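Local atomic coordinates of putative branched-chain amino acid transport system substrate-binding protein (Rhodopseudomonas palustris, PDB entry 3TX6), a protein that probably serves as the periplasmic solute-binding component of an ABC transporter for aromatic acids related to p-coumaric acid, and here holds 3-(4-hydroxyphenyl)pyruvic acid. Residues I46-G51 with T58-R63; V78-V83 with F172-T177; D149-D154 with Y220-A225; A168-A173 with V183-A188. All blocks are in the same frame, centred on the assembly; numbering follows the deposited sequence. Where two conformers were deposited one is given.

Contact 1. Residues I46-G51 with T58-R63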
# COMPACT_ATOMS: atom_id res chain seq x y z
N ILE A 46 4.87 -3.17 19.36
CA ILE A 46 4.71 -4.63 19.42
C ILE A 46 4.37 -5.14 18.03
O ILE A 46 3.40 -4.70 17.43
CB ILE A 46 3.59 -5.05 20.40
CG1 ILE A 46 3.84 -4.45 21.78
CG2 ILE A 46 3.52 -6.56 20.47
CD1 ILE A 46 2.59 -4.16 22.56
N VAL A 47 5.26 -5.96 17.48
CA VAL A 47 5.17 -6.44 16.10
C VAL A 47 4.89 -7.90 16.05
O VAL A 47 5.55 -8.67 16.74
CB VAL A 47 6.44 -6.13 15.28
CG1 VAL A 47 6.19 -6.42 13.80
CG2 VAL A 47 6.83 -4.67 15.51
N LEU A 48 3.91 -8.30 15.26
CA LEU A 48 3.59 -9.71 15.06
C LEU A 48 3.41 -10.01 13.58
O LEU A 48 2.97 -9.16 12.83
CB LEU A 48 2.25 -10.03 15.79
CG LEU A 48 2.31 -9.97 17.33
CD1 LEU A 48 0.90 -10.16 17.95
CD2 LEU A 48 3.31 -10.99 17.96
N ASP A 49 3.70 -11.25 13.21
CA ASP A 49 3.42 -11.79 11.90
C ASP A 49 2.00 -12.35 11.89
O ASP A 49 1.62 -13.07 12.81
CB ASP A 49 4.41 -12.91 11.64
CG ASP A 49 4.27 -13.59 10.30
OD1 ASP A 49 3.78 -13.01 9.31
OD2 ASP A 49 4.69 -14.78 10.26
N ASP A 50 1.30 -12.15 10.78
CA ASP A 50 0.05 -12.82 10.56
C ASP A 50 0.05 -13.82 9.37
O ASP A 50 -0.98 -14.45 9.09
CB ASP A 50 -1.09 -11.83 10.35
CG ASP A 50 -0.77 -10.77 9.32
OD1 ASP A 50 -0.30 -11.12 8.21
OD2 ASP A 50 -1.08 -9.58 9.61
N GLY A 51 1.18 -13.95 8.66
CA GLY A 51 1.25 -14.84 7.53
C GLY A 51 0.30 -14.49 6.37
O GLY A 51 0.10 -15.32 5.48
N THR A 58 -6.70 -11.14 12.95
CA THR A 58 -7.75 -10.85 13.90
C THR A 58 -7.24 -11.12 15.31
O THR A 58 -7.39 -10.29 16.23
CB THR A 58 -9.00 -11.75 13.59
OG1 THR A 58 -9.48 -11.49 12.27
CG2 THR A 58 -10.10 -11.50 14.61
N THR A 59 -6.60 -12.27 15.47
CA THR A 59 -6.04 -12.63 16.75
C THR A 59 -4.97 -11.64 17.19
O THR A 59 -4.96 -11.20 18.35
CB THR A 59 -5.46 -14.05 16.70
OG1 THR A 59 -6.53 -14.97 16.53
CG2 THR A 59 -4.65 -14.38 17.97
N ASN A 60 -4.11 -11.24 16.27
CA ASN A 60 -3.06 -10.27 16.59
C ASN A 60 -3.65 -8.95 17.00
O ASN A 60 -3.25 -8.37 18.02
CB ASN A 60 -2.08 -10.08 15.43
CG ASN A 60 -1.27 -11.34 15.14
OD1 ASN A 60 -1.25 -12.30 15.93
ND2 ASN A 60 -0.56 -11.34 14.02
N ALA A 61 -4.59 -8.43 16.21
CA ALA A 61 -5.21 -7.16 16.51
C ALA A 61 -5.88 -7.18 17.90
O ALA A 61 -5.77 -6.21 18.65
CB ALA A 61 -6.23 -6.74 15.39
N ARG A 62 -6.56 -8.28 18.22
CA ARG A 62 -7.19 -8.40 19.50
C ARG A 62 -6.18 -8.43 20.64
O ARG A 62 -6.39 -7.79 21.66
CB ARG A 62 -8.09 -9.65 19.51
CG ARG A 62 -8.77 -9.91 20.84
CD ARG A 62 -9.56 -8.74 21.42
NE ARG A 62 -10.59 -8.32 20.51
CZ ARG A 62 -11.45 -7.32 20.73
NH1 ARG A 62 -11.35 -6.59 21.83
NH2 ARG A 62 -12.34 -6.98 19.80
N ARG A 63 -5.06 -9.15 20.45
CA ARG A 63 -4.01 -9.16 21.47
C ARG A 63 -3.54 -7.74 21.73
O ARG A 63 -3.33 -7.32 22.86
CB ARG A 63 -2.80 -9.99 21.05
CG ARG A 63 -3.00 -11.49 21.09
CD ARG A 63 -1.76 -12.29 20.71
NE ARG A 63 -0.72 -12.02 21.67
CZ ARG A 63 0.58 -12.19 21.49
NH1 ARG A 63 1.06 -12.69 20.39
NH2 ARG A 63 1.39 -11.87 22.49
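Asn60 reaches from its helix into the backbone of the neighbouring strand, a polar bond in a contact otherwise made of leucine carbons and an arginine. Its ND2 gives a hydrogen bond of 3.0 Å to the carbonyl O of Asp49, with an N-H...O angle of 153°. The acceptor lies close to the amide plane of Asn60, but the donor stands well above the carbonyl plane of Asp49. ND2 also bonds to Thr13 OG1, so two partners fix the rotation of this buried amide. The aliphatic side of the contact is Leu48: its CB lies 3.6 Å from Asn60 ND2, and its CD1 is 3.6 Å from Asn60 OD1. Farther along the helix, Arg63 bends at chi3 (63°) and brings NH1 within 3.5 Å of Leu48 CD1, while its NH2 pairs with Glu67. With a leucine at Asn60, the Asp49 carbonyl and Thr13 would probably both lose a polar mate inside the fold. Strand 46-49 and helix 58-63 run antiparallel at 165°, their axes 9.2 Å apart. This is the strand-to-helix half of a beta-alpha-beta crossover, as expected in the alpha/beta domain of a periplasmic binding protein.

Contact 2. Residues V78-V83 with F172-T177. With ENO (3-(4-hydroxy-phenyl)pyruvic acid), chain D.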
# COMPACT_ATOMS: atom_id res chain seq x y z
N VAL A 78 -1.48 -7.04 3.27
CA VAL A 78 -2.33 -7.36 2.12
C VAL A 78 -3.78 -7.19 2.57
O VAL A 78 -4.05 -7.09 3.77
CB VAL A 78 -2.01 -8.73 1.49
CG1 VAL A 78 -0.67 -8.69 0.75
CG2 VAL A 78 -2.06 -9.85 2.55
N THR A 79 -4.68 -7.10 1.59
CA THR A 79 -6.05 -6.68 1.88
C THR A 79 -6.84 -7.59 2.81
O THR A 79 -7.45 -7.08 3.75
CB THR A 79 -6.84 -6.34 0.59
OG1 THR A 79 -6.15 -5.28 -0.08
CG2 THR A 79 -8.27 -5.94 0.90
N PRO A 80 -6.82 -8.92 2.61
CA PRO A 80 -7.70 -9.75 3.46
C PRO A 80 -7.42 -9.62 4.98
O PRO A 80 -8.35 -9.40 5.75
CB PRO A 80 -7.50 -11.18 2.90
CG PRO A 80 -7.20 -10.91 1.45
CD PRO A 80 -6.27 -9.71 1.51
N PRO A 81 -6.17 -9.71 5.41
CA PRO A 81 -5.94 -9.53 6.86
C PRO A 81 -6.20 -8.06 7.32
O PRO A 81 -6.45 -7.81 8.51
CB PRO A 81 -4.49 -9.93 7.04
CG PRO A 81 -3.87 -9.76 5.70
CD PRO A 81 -4.95 -10.12 4.72
N THR A 82 -6.05 -7.08 6.42
CA THR A 82 -6.24 -5.67 6.75
C THR A 82 -7.73 -5.40 7.04
O THR A 82 -8.08 -4.66 7.99
CB THR A 82 -5.72 -4.76 5.63
OG1 THR A 82 -4.33 -4.99 5.47
CG2 THR A 82 -5.92 -3.26 5.93
N VAL A 83 -8.61 -6.04 6.26
CA VAL A 83 -10.04 -6.00 6.56
C VAL A 83 -10.31 -6.53 7.98
O VAL A 83 -11.04 -5.90 8.76
CB VAL A 83 -10.86 -6.71 5.49
CG1 VAL A 83 -12.31 -6.91 5.95
CG2 VAL A 83 -10.81 -5.93 4.14
N PHE A 172 -7.20 -15.11 -10.86
CA PHE A 172 -6.44 -16.24 -10.27
C PHE A 172 -6.41 -16.03 -8.78
O PHE A 172 -6.66 -14.89 -8.33
CB PHE A 172 -5.03 -16.37 -10.86
CG PHE A 172 -4.09 -15.22 -10.60
CD1 PHE A 172 -4.21 -14.02 -11.27
CD2 PHE A 172 -3.02 -15.38 -9.72
CE1 PHE A 172 -3.28 -13.01 -11.08
CE2 PHE A 172 -2.10 -14.36 -9.52
CZ PHE A 172 -2.21 -13.18 -10.22
N ALA A 173 -6.17 -17.11 -8.03
CA ALA A 173 -6.00 -17.07 -6.58
C ALA A 173 -4.55 -16.82 -6.17
O ALA A 173 -3.60 -17.22 -6.89
CB ALA A 173 -6.53 -18.33 -5.94
N ARG A 174 -4.38 -16.10 -5.04
CA ARG A 174 -3.05 -15.74 -4.53
C ARG A 174 -2.05 -16.90 -4.55
O ARG A 174 -0.89 -16.70 -4.94
CB ARG A 174 -3.13 -15.16 -3.10
CG ARG A 174 -3.78 -13.80 -3.06
CD ARG A 174 -4.01 -13.29 -1.63
NE ARG A 174 -4.80 -12.06 -1.74
CZ ARG A 174 -4.29 -10.83 -1.73
NH1 ARG A 174 -5.11 -9.83 -1.91
NH2 ARG A 174 -2.99 -10.60 -1.55
N PRO A 175 -2.47 -18.08 -4.10
CA PRO A 175 -1.53 -19.21 -4.04
C PRO A 175 -1.15 -19.90 -5.37
O PRO A 175 -0.35 -20.82 -5.36
CB PRO A 175 -2.25 -20.21 -3.14
CG PRO A 175 -3.36 -19.50 -2.49
CD PRO A 175 -3.74 -18.41 -3.43
N ASP A 176 -1.71 -19.47 -6.49
CA ASP A 176 -1.46 -20.15 -7.76
C ASP A 176 -0.05 -19.92 -8.27
O ASP A 176 0.47 -18.80 -8.26
CB ASP A 176 -2.48 -19.66 -8.82
CG ASP A 176 -3.94 -20.02 -8.48
OD1 ASP A 176 -4.16 -20.72 -7.48
OD2 ASP A 176 -4.88 -19.59 -9.20
N THR A 177 0.57 -20.99 -8.77
CA THR A 177 1.89 -20.83 -9.41
C THR A 177 1.84 -20.91 -10.94
O THR A 177 2.88 -20.81 -11.59
CB THR A 177 2.81 -21.90 -8.89
OG1 THR A 177 2.11 -23.14 -9.05
CG2 THR A 177 3.12 -21.64 -7.39
O4 ENO D . -3.30 -4.89 -0.67
C9 ENO D . -0.24 -3.39 -0.54
C8 ENO D . 0.22 -2.09 -0.43
C7 ENO D . 0.12 -1.19 -1.50
C6 ENO D . -0.55 -1.61 -2.64
C5 ENO D . -1.00 -2.92 -2.78
C4 ENO D . -0.86 -3.83 -1.71
O3 ENO D . 0.57 0.11 -1.33
C3 ENO D . -1.29 -5.26 -1.87
C2 ENO D . -2.61 -5.67 -1.36
C1 ENO D . -3.01 -7.05 -1.58
O2 ENO D . -4.11 -7.43 -1.10
O1 ENO D . -2.28 -7.85 -2.24
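The carboxylate end of the ligand pocket is built here, between the N-terminus of helix 79-92 and Arg174, which sits in a type I beta turn from Ala173 to Asp176. The two segments are linked chiefly through the bound 3-(4-hydroxyphenyl)pyruvic acid, since no hydrogen bond joins them directly. Arg174 NH1 bonds to ligand O2 at 2.7 Å and NH2 to O1 at 2.9 Å, so the guanidinium meets both carboxylate oxygens, with the carboxylate carbon at its edge and in its plane. An extended chain from CG to NE (chi2 173°, chi3 -172°) carries the group across to the helix end, and a salt bridge from NE to Asp145 steadies it behind. From the other segment, Thr79 N gives O2 a nearly straight bond of 2.8 Å (170°). O2 is thus gripped twice, and the helix N-terminus probably adds a favourable field for the anion. Thr79 OG1 also lies near the keto oxygen O4 and bonds to Pro101 O. The methyl CG1 of Val78 lies against the carboxylate, 3.5 Å from ligand O1. Direct contact between the segments is modest: Pro80 CD rests over one face of the Arg174 guanidinium, 3.6 Å from NH1.

Contact 3. Residues D149-D154 with Y220-A225. With ENO (3-(4-hydroxy-phenyl)pyruvic acid), chain D.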
# COMPACT_ATOMS: atom_id res chain seq x y z
N ASP A 149 -10.97 -7.33 -7.03
CA ASP A 149 -12.25 -6.71 -7.30
C ASP A 149 -12.13 -5.19 -7.30
O ASP A 149 -12.67 -4.52 -8.21
CB ASP A 149 -13.28 -7.09 -6.22
CG ASP A 149 -13.74 -8.57 -6.30
OD1 ASP A 149 -13.45 -9.25 -7.30
OD2 ASP A 149 -14.38 -9.05 -5.32
N LEU A 150 -11.47 -4.62 -6.30
CA LEU A 150 -11.35 -3.16 -6.29
C LEU A 150 -10.71 -2.68 -7.61
O LEU A 150 -11.13 -1.70 -8.21
CB LEU A 150 -10.49 -2.66 -5.16
CG LEU A 150 -11.06 -2.67 -3.76
CD1 LEU A 150 -9.93 -2.57 -2.72
CD2 LEU A 150 -12.06 -1.53 -3.62
N TRP A 151 -9.71 -3.40 -8.07
CA TRP A 151 -8.98 -3.00 -9.30
C TRP A 151 -9.79 -3.20 -10.53
O TRP A 151 -9.87 -2.30 -11.40
CB TRP A 151 -7.66 -3.75 -9.38
CG TRP A 151 -6.55 -2.96 -8.73
CD1 TRP A 151 -5.86 -3.22 -7.55
CD2 TRP A 151 -5.97 -1.77 -9.28
NE1 TRP A 151 -4.92 -2.27 -7.34
CE2 TRP A 151 -4.96 -1.33 -8.35
CE3 TRP A 151 -6.21 -1.01 -10.43
CZ2 TRP A 151 -4.18 -0.21 -8.61
CZ3 TRP A 151 -5.41 0.09 -10.66
CH2 TRP A 151 -4.43 0.49 -9.76
N PHE A 152 -10.44 -4.35 -10.62
CA PHE A 152 -11.34 -4.57 -11.76
C PHE A 152 -12.46 -3.55 -11.79
O PHE A 152 -12.76 -3.02 -12.85
CB PHE A 152 -11.91 -5.98 -11.84
CG PHE A 152 -12.75 -6.20 -13.05
CD1 PHE A 152 -12.18 -6.17 -14.32
CD2 PHE A 152 -14.11 -6.40 -12.93
CE1 PHE A 152 -12.96 -6.34 -15.45
CE2 PHE A 152 -14.89 -6.59 -14.05
CZ PHE A 152 -14.31 -6.57 -15.31
N ASN A 153 -13.11 -3.30 -10.67
CA ASN A 153 -14.21 -2.37 -10.65
C ASN A 153 -13.78 -0.98 -11.09
O ASN A 153 -14.53 -0.26 -11.78
CB ASN A 153 -14.84 -2.30 -9.28
CG ASN A 153 -15.55 -3.56 -8.89
OD1 ASN A 153 -15.81 -4.44 -9.71
ND2 ASN A 153 -15.89 -3.65 -7.60
N ASP A 154 -12.57 -0.60 -10.70
CA ASP A 154 -12.03 0.70 -11.08
C ASP A 154 -11.75 0.74 -12.60
O ASP A 154 -12.02 1.77 -13.26
CB ASP A 154 -10.75 1.01 -10.28
CG ASP A 154 -10.18 2.38 -10.61
OD1 ASP A 154 -10.83 3.37 -10.21
OD2 ASP A 154 -9.11 2.47 -11.30
N TYR A 220 0.56 -3.19 -17.61
CA TYR A 220 0.43 -2.24 -16.54
C TYR A 220 0.31 -2.99 -15.22
O TYR A 220 -0.39 -4.03 -15.11
CB TYR A 220 -0.80 -1.34 -16.77
CG TYR A 220 -0.63 -0.34 -17.94
CD1 TYR A 220 -0.76 -0.73 -19.30
CD2 TYR A 220 -0.32 0.96 -17.69
CE1 TYR A 220 -0.54 0.19 -20.33
CE2 TYR A 220 -0.12 1.89 -18.73
CZ TYR A 220 -0.23 1.50 -20.05
OH TYR A 220 -0.05 2.46 -21.05
N GLN A 221 1.01 -2.46 -14.23
CA GLN A 221 1.08 -3.09 -12.91
C GLN A 221 0.59 -2.12 -11.87
O GLN A 221 0.82 -0.88 -12.00
CB GLN A 221 2.49 -3.58 -12.53
CG GLN A 221 3.01 -4.77 -13.32
CD GLN A 221 2.46 -6.11 -12.87
OE1 GLN A 221 1.89 -6.21 -11.77
NE2 GLN A 221 2.67 -7.17 -13.66
N THR A 222 -0.03 -2.68 -10.82
CA THR A 222 -0.44 -1.89 -9.68
C THR A 222 0.68 -1.61 -8.70
O THR A 222 1.78 -2.14 -8.81
CB THR A 222 -1.57 -2.59 -8.90
OG1 THR A 222 -1.08 -3.72 -8.14
CG2 THR A 222 -2.72 -3.04 -9.82
N HIS A 223 0.37 -0.77 -7.71
CA HIS A 223 1.34 -0.39 -6.69
C HIS A 223 1.65 -1.54 -5.74
O HIS A 223 2.62 -1.45 -5.00
CB HIS A 223 0.97 0.90 -5.96
CG HIS A 223 -0.44 0.95 -5.37
ND1 HIS A 223 -1.53 0.39 -5.96
CD2 HIS A 223 -0.92 1.67 -4.28
CE1 HIS A 223 -2.63 0.70 -5.20
NE2 HIS A 223 -2.24 1.47 -4.19
N GLY A 224 0.87 -2.62 -5.79
CA GLY A 224 1.20 -3.87 -5.10
C GLY A 224 2.44 -4.55 -5.63
O GLY A 224 2.95 -5.48 -4.96
N ALA A 225 2.97 -4.06 -6.77
CA ALA A 225 4.18 -4.61 -7.38
C ALA A 225 5.46 -3.77 -7.13
O ALA A 225 6.51 -4.16 -7.59
CB ALA A 225 3.99 -4.80 -8.92
O4 ENO D . -3.30 -4.89 -0.67
C9 ENO D . -0.24 -3.39 -0.54
C8 ENO D . 0.22 -2.09 -0.43
C7 ENO D . 0.12 -1.19 -1.50
C6 ENO D . -0.55 -1.61 -2.64
C5 ENO D . -1.00 -2.92 -2.78
C4 ENO D . -0.86 -3.83 -1.71
O3 ENO D . 0.57 0.11 -1.33
C3 ENO D . -1.29 -5.26 -1.87
C2 ENO D . -2.61 -5.67 -1.36
C1 ENO D . -3.01 -7.05 -1.58
O2 ENO D . -4.11 -7.43 -1.10
O1 ENO D . -2.28 -7.85 -2.24
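Trp151 and Thr222 make the tight part of this buried contact, the methyl CG2 of Thr222 lying over one face of the indole. It sits above the five-membered ring in CH-pi fashion, 22° off the ring normal; its exact closeness is doubtful, because one carbon pair in the model is too near. Thr222 CB continues the overlap, 3.5 Å from Trp151 CZ2. The threonine is turned with CG2 anti to its own carbonyl carbon, which puts the methyl over the ring and leaves OG1 to accept from Gly224 N at 3.2 Å in an ST turn, while Tyr147 OH is its outside partner. The looser part lies at the indole's rim, where His223 ND1 comes to the edge at 3.8 Å from CZ2; no solvent side opens here, because all three touching residues are buried. The imidazole turns one face to the ligand, with ENO C6 over its centre, and its NE2 bonds to Gln117 O. An alanine in place of Trp151 would probably leave the Thr222 methyl without the ring it packs on and open a gap beside the His223 edge. Ligand C5 lies 3.3 Å from Gly224 CA, where a side chain would be crowded. Through Trp151, helix 146-161 backs the loop after strand 218-221, a second-shell support of the aromatic end of the pocket in a periplasmic binding protein.

Contact 4. Residues A168-A173 with V183-A188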
# COMPACT_ATOMS: atom_id res chain seq x y z
N ALA A 168 -11.54 -8.61 -22.05
CA ALA A 168 -11.25 -9.84 -21.38
C ALA A 168 -11.01 -9.58 -19.89
O ALA A 168 -10.30 -8.61 -19.52
CB ALA A 168 -10.01 -10.53 -22.00
N GLU A 169 -11.53 -10.49 -19.07
CA GLU A 169 -11.37 -10.44 -17.62
C GLU A 169 -11.08 -11.84 -17.10
O GLU A 169 -11.93 -12.73 -17.25
CB GLU A 169 -12.63 -9.92 -16.93
CG GLU A 169 -12.48 -9.88 -15.40
CD GLU A 169 -13.80 -9.98 -14.62
OE1 GLU A 169 -14.87 -10.06 -15.25
OE2 GLU A 169 -13.75 -10.00 -13.37
N GLU A 170 -9.91 -12.01 -16.50
CA GLU A 170 -9.51 -13.28 -15.91
C GLU A 170 -9.03 -13.06 -14.49
O GLU A 170 -8.44 -12.02 -14.16
CB GLU A 170 -8.38 -13.90 -16.73
CG GLU A 170 -8.77 -14.20 -18.20
CD GLU A 170 -9.70 -15.41 -18.30
OE1 GLU A 170 -9.50 -16.37 -17.51
OE2 GLU A 170 -10.59 -15.39 -19.17
N ARG A 171 -9.29 -14.07 -13.66
CA ARG A 171 -8.88 -14.08 -12.26
C ARG A 171 -7.99 -15.27 -11.91
O ARG A 171 -8.03 -16.30 -12.56
CB ARG A 171 -10.13 -14.05 -11.36
CG ARG A 171 -11.08 -12.86 -11.62
CD ARG A 171 -10.49 -11.46 -11.40
NE ARG A 171 -11.57 -10.47 -11.46
CZ ARG A 171 -12.14 -9.84 -10.43
NH1 ARG A 171 -11.70 -10.01 -9.16
NH2 ARG A 171 -13.18 -9.04 -10.65
N PHE A 172 -7.20 -15.11 -10.86
CA PHE A 172 -6.44 -16.24 -10.27
C PHE A 172 -6.41 -16.03 -8.78
O PHE A 172 -6.66 -14.89 -8.33
CB PHE A 172 -5.03 -16.37 -10.86
CG PHE A 172 -4.09 -15.22 -10.60
CD1 PHE A 172 -4.21 -14.02 -11.27
CD2 PHE A 172 -3.02 -15.38 -9.72
CE1 PHE A 172 -3.28 -13.01 -11.08
CE2 PHE A 172 -2.10 -14.36 -9.52
CZ PHE A 172 -2.21 -13.18 -10.22
N ALA A 173 -6.17 -17.11 -8.03
CA ALA A 173 -6.00 -17.07 -6.58
C ALA A 173 -4.55 -16.82 -6.17
O ALA A 173 -3.60 -17.22 -6.89
CB ALA A 173 -6.53 -18.33 -5.94
N VAL A 183 -3.81 -16.75 -19.42
CA VAL A 183 -2.92 -16.08 -20.38
C VAL A 183 -3.27 -16.51 -21.79
O VAL A 183 -3.18 -15.69 -22.75
CB VAL A 183 -1.40 -16.31 -20.08
CG1 VAL A 183 -0.53 -16.08 -21.30
CG2 VAL A 183 -0.94 -15.39 -18.94
N LEU A 184 -3.67 -17.77 -21.95
CA LEU A 184 -4.09 -18.29 -23.26
C LEU A 184 -5.27 -17.48 -23.79
O LEU A 184 -5.27 -17.07 -24.95
CB LEU A 184 -4.46 -19.79 -23.19
CG LEU A 184 -4.77 -20.51 -24.51
CD1 LEU A 184 -3.49 -21.13 -25.05
CD2 LEU A 184 -5.84 -21.58 -24.33
N LYS A 185 -6.26 -17.21 -22.94
CA LYS A 185 -7.41 -16.41 -23.35
C LYS A 185 -7.05 -14.96 -23.61
O LYS A 185 -7.43 -14.36 -24.57
CB LYS A 185 -8.49 -16.46 -22.29
CG LYS A 185 -8.98 -17.87 -22.06
CD LYS A 185 -10.25 -17.89 -21.25
CE LYS A 185 -10.85 -19.28 -21.20
NZ LYS A 185 -12.11 -19.30 -20.42
N LEU A 186 -6.33 -14.37 -22.69
CA LEU A 186 -5.84 -13.01 -22.87
C LEU A 186 -5.04 -12.81 -24.16
O LEU A 186 -5.30 -11.86 -24.89
CB LEU A 186 -5.01 -12.58 -21.67
CG LEU A 186 -5.80 -12.28 -20.40
CD1 LEU A 186 -4.82 -12.23 -19.24
CD2 LEU A 186 -6.57 -10.98 -20.50
N VAL A 187 -4.07 -13.69 -24.45
CA VAL A 187 -3.22 -13.51 -25.64
C VAL A 187 -4.05 -13.64 -26.92
O VAL A 187 -3.76 -12.93 -27.93
CB VAL A 187 -2.00 -14.49 -25.66
CG1 VAL A 187 -1.52 -14.80 -27.08
CG2 VAL A 187 -0.87 -13.93 -24.79
N ALA A 188 -5.05 -14.54 -26.85
CA ALA A 188 -6.01 -14.79 -27.90
C ALA A 188 -6.81 -13.53 -28.21
O ALA A 188 -7.01 -13.17 -29.39
CB ALA A 188 -6.96 -15.90 -27.45
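Glu170 lays its carboxylate against the aliphatic chain of Lys185, with OE2 3.3 Å from Lys185 CD and 3.9 Å from Lys185 CB. The lysine chain passes nearly perpendicular to the glutamate. A bend at chi2 (-73°) folds the glutamate back, whereas the lysine runs extended beyond CG and carries its ammonium past the carboxylate. NZ therefore ends 4.4 Å from OE2, beyond salt-bridge range although the charges are opposite. Beneath this polar pair the contact is apolar: Leu186 CD2 packs 3.8 Å from Ala168 CB, and Leu186 CG lies 4.2 Å from Glu170 CG, the two chains running alongside in opposite senses. Leu186 is buried and continues onto Ile141 of the adjoining strand. Ala168 and Glu170 alternate with Glu169, whose CB points away from the helix and whose carboxylate serves the other face. There Arg171 NE and NH2 both grip Glu169 OE2, side-on, at 2.9 Å from NE, and Arg171 NH1 goes on to Asp149. Strand 168-172 and helix 183-188 run antiparallel at 165°, with axes 8.8 Å apart, and so form the strand-to-helix half of a crossover at the outer strand of the seven-stranded sheet. The chemistry implies a contact resting on packed carbon chains, those of Glu170 and Lys185 included, with Leu186 on Ala168 its purely apolar part and the charge attraction probably weak.

In the fold
Contacts 1 and 4 hold equivalent elements in the two different main sheets, each packing a strand against the helix that follows it, nearly antiparallel in both cases. Their centres are 35 Å apart. Contact 3 is fully buried; contacts 1, 2 and 4 are only partly so, and contact 4, about 25 Å from the centre of the chain, lies farthest out. Contact 1 buries an amide on a backbone carbonyl, whereas contact 4 relies on carbon packing beneath a loose charge pair. Contacts 2 and 3, with centres 13 Å apart, both touch the ligand: contact 2 grips its carboxylate through charge and backbone N-H, and contact 3 backs its ring with the imidazole face of His223 and the bare CA of Gly224.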